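Local coordinates for nucleoprotein (Human coronavirus NL63, PDB 5N4K) that probably packages the positive-strand viral RNA genome into a helical ribonucleocapsid, with this N-terminal domain as an RNA-binding part, at residues Gln69-Arg73 with Leu82-Val86. Sequence-based numbering, arbitrary orientation.
Sequences QERWR and LPPKV. With SO4 (sulfate ion), chain F; SO4 (sulfate ion), chain D.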
ATOM      1  N   GLN A  69       0.774   4.151  -6.337  1.00 15.36           N
ATOM      2  CA  GLN A  69       1.429   2.870  -6.716  1.00 17.78           C
ATOM      3  C   GLN A  69       2.656   3.247  -7.601  1.00 17.07           C
ATOM      4  O   GLN A  69       2.457   3.747  -8.713  1.00 18.24           O
ATOM      5  CB  GLN A  69       0.409   2.051  -7.517  1.00 18.82           C
ATOM      6  CG  GLN A  69       0.883   0.669  -8.063  1.00 22.95           C
ATOM      7  CD  GLN A  69       0.104   0.074  -9.194  1.00 26.24           C
ATOM      8  OE1 GLN A  69      -1.051   0.420  -9.489  1.00 28.02           O
ATOM      9  NE2 GLN A  69       0.726  -0.911  -9.850  1.00 31.11           N
ATOM     10  N   GLU A  70       3.852   3.025  -7.114  1.00 17.78           N
ATOM     11  CA  GLU A  70       5.083   3.216  -7.931  1.00 20.35           C
ATOM     12  C   GLU A  70       5.133   2.033  -8.897  1.00 22.21           C
ATOM     13  O   GLU A  70       4.765   0.922  -8.544  1.00 21.40           O
ATOM     14  CB  GLU A  70       6.266   3.250  -6.960  1.00 24.46           C
ATOM     15  CG  GLU A  70       7.560   3.687  -7.535  1.00 30.23           C
ATOM     16  CD  GLU A  70       8.670   3.861  -6.498  1.00 34.25           C
ATOM     17  OE1 GLU A  70       8.422   3.809  -5.246  1.00 32.01           O
ATOM     18  OE2 GLU A  70       9.825   4.025  -6.944  1.00 40.01           O
ATOM     19  N   ARG A  71       5.573   2.278 -10.148  1.00 19.24           N
ATOM     20  CA  ARG A  71       5.529   1.307 -11.236  1.00 21.91           C
ATOM     21  C   ARG A  71       6.902   1.307 -11.995  1.00 21.36           C
ATOM     22  O   ARG A  71       7.462   2.350 -12.210  1.00 21.69           O
ATOM     23  CB  ARG A  71       4.415   1.664 -12.233  1.00 20.81           C
ATOM     24  CG  ARG A  71       3.073   1.487 -11.548  1.00 21.53           C
ATOM     25  CD  ARG A  71       1.999   1.965 -12.476  1.00 20.94           C
ATOM     26  NE  ARG A  71       1.919   1.220 -13.770  1.00 22.98           N
ATOM     27  CZ  ARG A  71       2.022   1.693 -15.009  1.00 23.16           C
ATOM     28  NH1 ARG A  71       2.314   2.906 -15.379  1.00 20.99           N
ATOM     29  NH2 ARG A  71       1.835   0.823 -16.002  1.00 29.17           N
ATOM     30  N   TRP A  72       7.481   0.139 -12.183  1.00 28.47           N
ATOM     31  CA  TRP A  72       8.757   0.040 -12.931  1.00 29.76           C
ATOM     32  C   TRP A  72       8.856  -1.333 -13.420  1.00 33.19           C
ATOM     33  O   TRP A  72       8.555  -2.262 -12.663  1.00 40.48           O
ATOM     34  CB  TRP A  72       9.972   0.391 -12.082  1.00 32.07           C
ATOM     35  CG  TRP A  72      10.225  -0.474 -10.833  1.00 39.52           C
ATOM     36  CD1 TRP A  72       9.816  -0.201  -9.542  1.00 41.92           C
ATOM     37  CD2 TRP A  72      10.958  -1.728 -10.766  1.00 44.60           C
ATOM     38  NE1 TRP A  72      10.233  -1.222  -8.700  1.00 50.63           N
ATOM     39  CE2 TRP A  72      10.914  -2.167  -9.422  1.00 43.00           C
ATOM     40  CE3 TRP A  72      11.610  -2.535 -11.720  0.50 41.50           C
ATOM     41  CZ2 TRP A  72      11.537  -3.358  -8.996  0.50 43.39           C
ATOM     42  CZ3 TRP A  72      12.217  -3.720 -11.295  0.50 41.74           C
ATOM     43  CH2 TRP A  72      12.166  -4.123  -9.945  0.50 40.01           C
ATOM     44  N   ARG A  73       9.372  -1.494 -14.645  1.00 35.69           N
ATOM     45  CA  ARG A  73       9.635  -2.807 -15.149  1.00 40.47           C
ATOM     46  C   ARG A  73      11.041  -2.914 -15.732  1.00 42.66           C
ATOM     47  O   ARG A  73      11.736  -1.920 -15.902  1.00 31.66           O
ATOM     48  CB  ARG A  73       8.575  -3.191 -16.166  1.00 43.12           C
ATOM     49  CG  ARG A  73       8.719  -2.531 -17.496  1.00 48.63           C
ATOM     50  CD  ARG A  73       7.363  -2.390 -18.148  1.00 51.63           C
ATOM     51  NE  ARG A  73       7.509  -1.884 -19.510  1.00 55.34           N
ATOM     52  CZ  ARG A  73       6.545  -1.306 -20.239  1.00 64.70           C
ATOM     53  NH1 ARG A  73       5.306  -1.132 -19.765  1.00 64.48           N
ATOM     54  NH2 ARG A  73       6.826  -0.909 -21.479  1.00 71.86           N
ATOM     55  N   LEU A  82       8.057   3.756 -14.693  1.00 17.99           N
ATOM     56  CA  LEU A  82       6.817   4.086 -15.396  1.00 17.78           C
ATOM     57  C   LEU A  82       6.062   5.180 -14.597  1.00 18.58           C
ATOM     58  O   LEU A  82       6.337   5.450 -13.420  1.00 18.44           O
ATOM     59  CB  LEU A  82       5.969   2.896 -15.528  1.00 17.72           C
ATOM     60  CG  LEU A  82       6.587   1.753 -16.377  1.00 20.55           C
ATOM     61  CD1 LEU A  82       5.587   0.657 -16.381  1.00 23.09           C
ATOM     62  CD2 LEU A  82       6.782   2.259 -17.815  1.00 23.16           C
ATOM     63  N   PRO A  83       5.124   5.909 -15.232  1.00 16.92           N
ATOM     64  CA  PRO A  83       4.277   6.811 -14.505  1.00 15.91           C
ATOM     65  C   PRO A  83       3.548   6.042 -13.410  1.00 14.22           C
ATOM     66  O   PRO A  83       3.078   4.939 -13.565  1.00 14.57           O
ATOM     67  CB  PRO A  83       3.294   7.295 -15.536  1.00 15.88           C
ATOM     68  CG  PRO A  83       4.119   7.259 -16.801  1.00 18.32           C
ATOM     69  CD  PRO A  83       4.856   5.993 -16.706  1.00 17.30           C
ATOM     70  N   PRO A  84       3.474   6.702 -12.241  1.00 14.07           N
ATOM     71  CA  PRO A  84       2.744   6.031 -11.163  1.00 15.87           C
ATOM     72  C   PRO A  84       1.264   5.990 -11.416  1.00 15.39           C
ATOM     73  O   PRO A  84       0.732   6.803 -12.171  1.00 15.73           O
ATOM     74  CB  PRO A  84       3.075   6.858  -9.916  1.00 17.47           C
ATOM     75  CG  PRO A  84       3.563   8.109 -10.397  1.00 19.48           C
ATOM     76  CD  PRO A  84       4.135   7.926 -11.778  1.00 15.75           C
ATOM     77  N   LYS A  85       0.582   5.039 -10.799  1.00 14.50           N
ATOM     78  CA  LYS A  85      -0.845   5.017 -10.765  1.00 15.87           C
ATOM     79  C   LYS A  85      -1.324   5.463  -9.371  1.00 12.50           C
ATOM     80  O   LYS A  85      -0.603   5.394  -8.398  1.00 13.81           O
ATOM     81  CB  LYS A  85      -1.419   3.648 -11.089  1.00 17.81           C
ATOM     82  CG  LYS A  85      -1.366   3.323 -12.592  1.00 20.39           C
ATOM     83  CD  LYS A  85      -1.806   1.889 -12.844  1.00 23.60           C
ATOM     84  CE  LYS A  85      -1.611   1.637 -14.319  1.00 27.86           C
ATOM     85  NZ  LYS A  85      -1.853   0.198 -14.659  1.00 29.46           N
ATOM     86  N   VAL A  86      -2.532   6.006  -9.346  1.00 11.87           N
ATOM     87  CA  VAL A  86      -3.203   6.322  -8.085  1.00 10.90           C
ATOM     88  C   VAL A  86      -4.568   5.673  -8.053  1.00 11.16           C
ATOM     89  O   VAL A  86      -5.311   5.696  -9.050  1.00 11.81           O
ATOM     90  CB  VAL A  86      -3.290   7.857  -7.842  1.00 11.96           C
ATOM     91  CG1 VAL A  86      -1.930   8.442  -7.534  1.00 13.36           C
ATOM     92  CG2 VAL A  86      -3.946   8.610  -9.010  1.00 11.76           C
TER
HETATM   93  S   SO4 F 404       0.548  -2.174 -13.495  0.60 36.72           S
HETATM   94  O1  SO4 F 404       1.922  -1.815 -13.901  0.60 37.14           O
HETATM   95  O2  SO4 F 404      -0.227  -1.012 -13.030  0.60 36.49           O
HETATM   96  O3  SO4 F 404       0.743  -2.966 -12.280  0.60 38.61           O
HETATM   97  O4  SO4 F 404      -0.269  -2.816 -14.564  0.60 35.76           O
HETATM   98  S   SO4 D 402       2.902   1.000 -20.051  0.50 32.63           S
HETATM   99  O1  SO4 D 402       3.727   2.213 -19.996  0.50 29.88           O
HETATM  100  O2  SO4 D 402       1.597   1.450 -20.579  0.50 35.51           O
HETATM  101  O3  SO4 D 402       2.769   0.402 -18.688  0.50 31.03           O
HETATM  102  O4  SO4 D 402       3.499  -0.067 -20.884  0.50 36.61           O
HETATM  103  O   HOH W   1       6.171   5.012 -10.754  1.00 20.70           O
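Two sulfate ions, probably from the crystallisation liquor, sit among the basic side chains of this antiparallel pair. Lys85 NZ donates to O2 of the chain F sulfate at 2.6 Å, Arg71 NE to its O1 at 3.0 Å and Gln69 NE2 to its O3 at 3.2 Å. The chain D sulfate accepts from Arg73 NH1 at its O4 (a very short 2.4 Å) and from Arg71 NH2 at its O3 (2.9 Å). Arg71 also reaches across the strands, NH1 bonding the carbonyl Pro83 O at 2.8 Å. Its guanidinium lies between Leu82 CB on one face and Lys85 CE on the other. Gln69 turns its OE1 to His87.

The backbones pair through Gln69 N to Lys85 O (2.8 Å), Lys85 N to Gln69 O (3.1 Å) and Leu82 N to Arg71 O (2.9 Å). Arg71 N and Leu82 O lie too far apart to bond directly, 4.6 Å, and a water bridges them, 2.9 Å from Arg71 N and 2.7 Å from Leu82 O. Leu82 CD1 packs against Arg73 NH1 at 3.8 Å. On the edge of strand 80-90 away from 69-73, Pro84 and Val86 pair with strand 35-37.

Arg71 NH2 and Lys85 NZ stand only 4.0 Å apart, a like-charge pair with sulfate beside it. Such a basic cluster on the protruding β-hairpin of the coronavirus N-terminal domain is consistent with binding RNA phosphates.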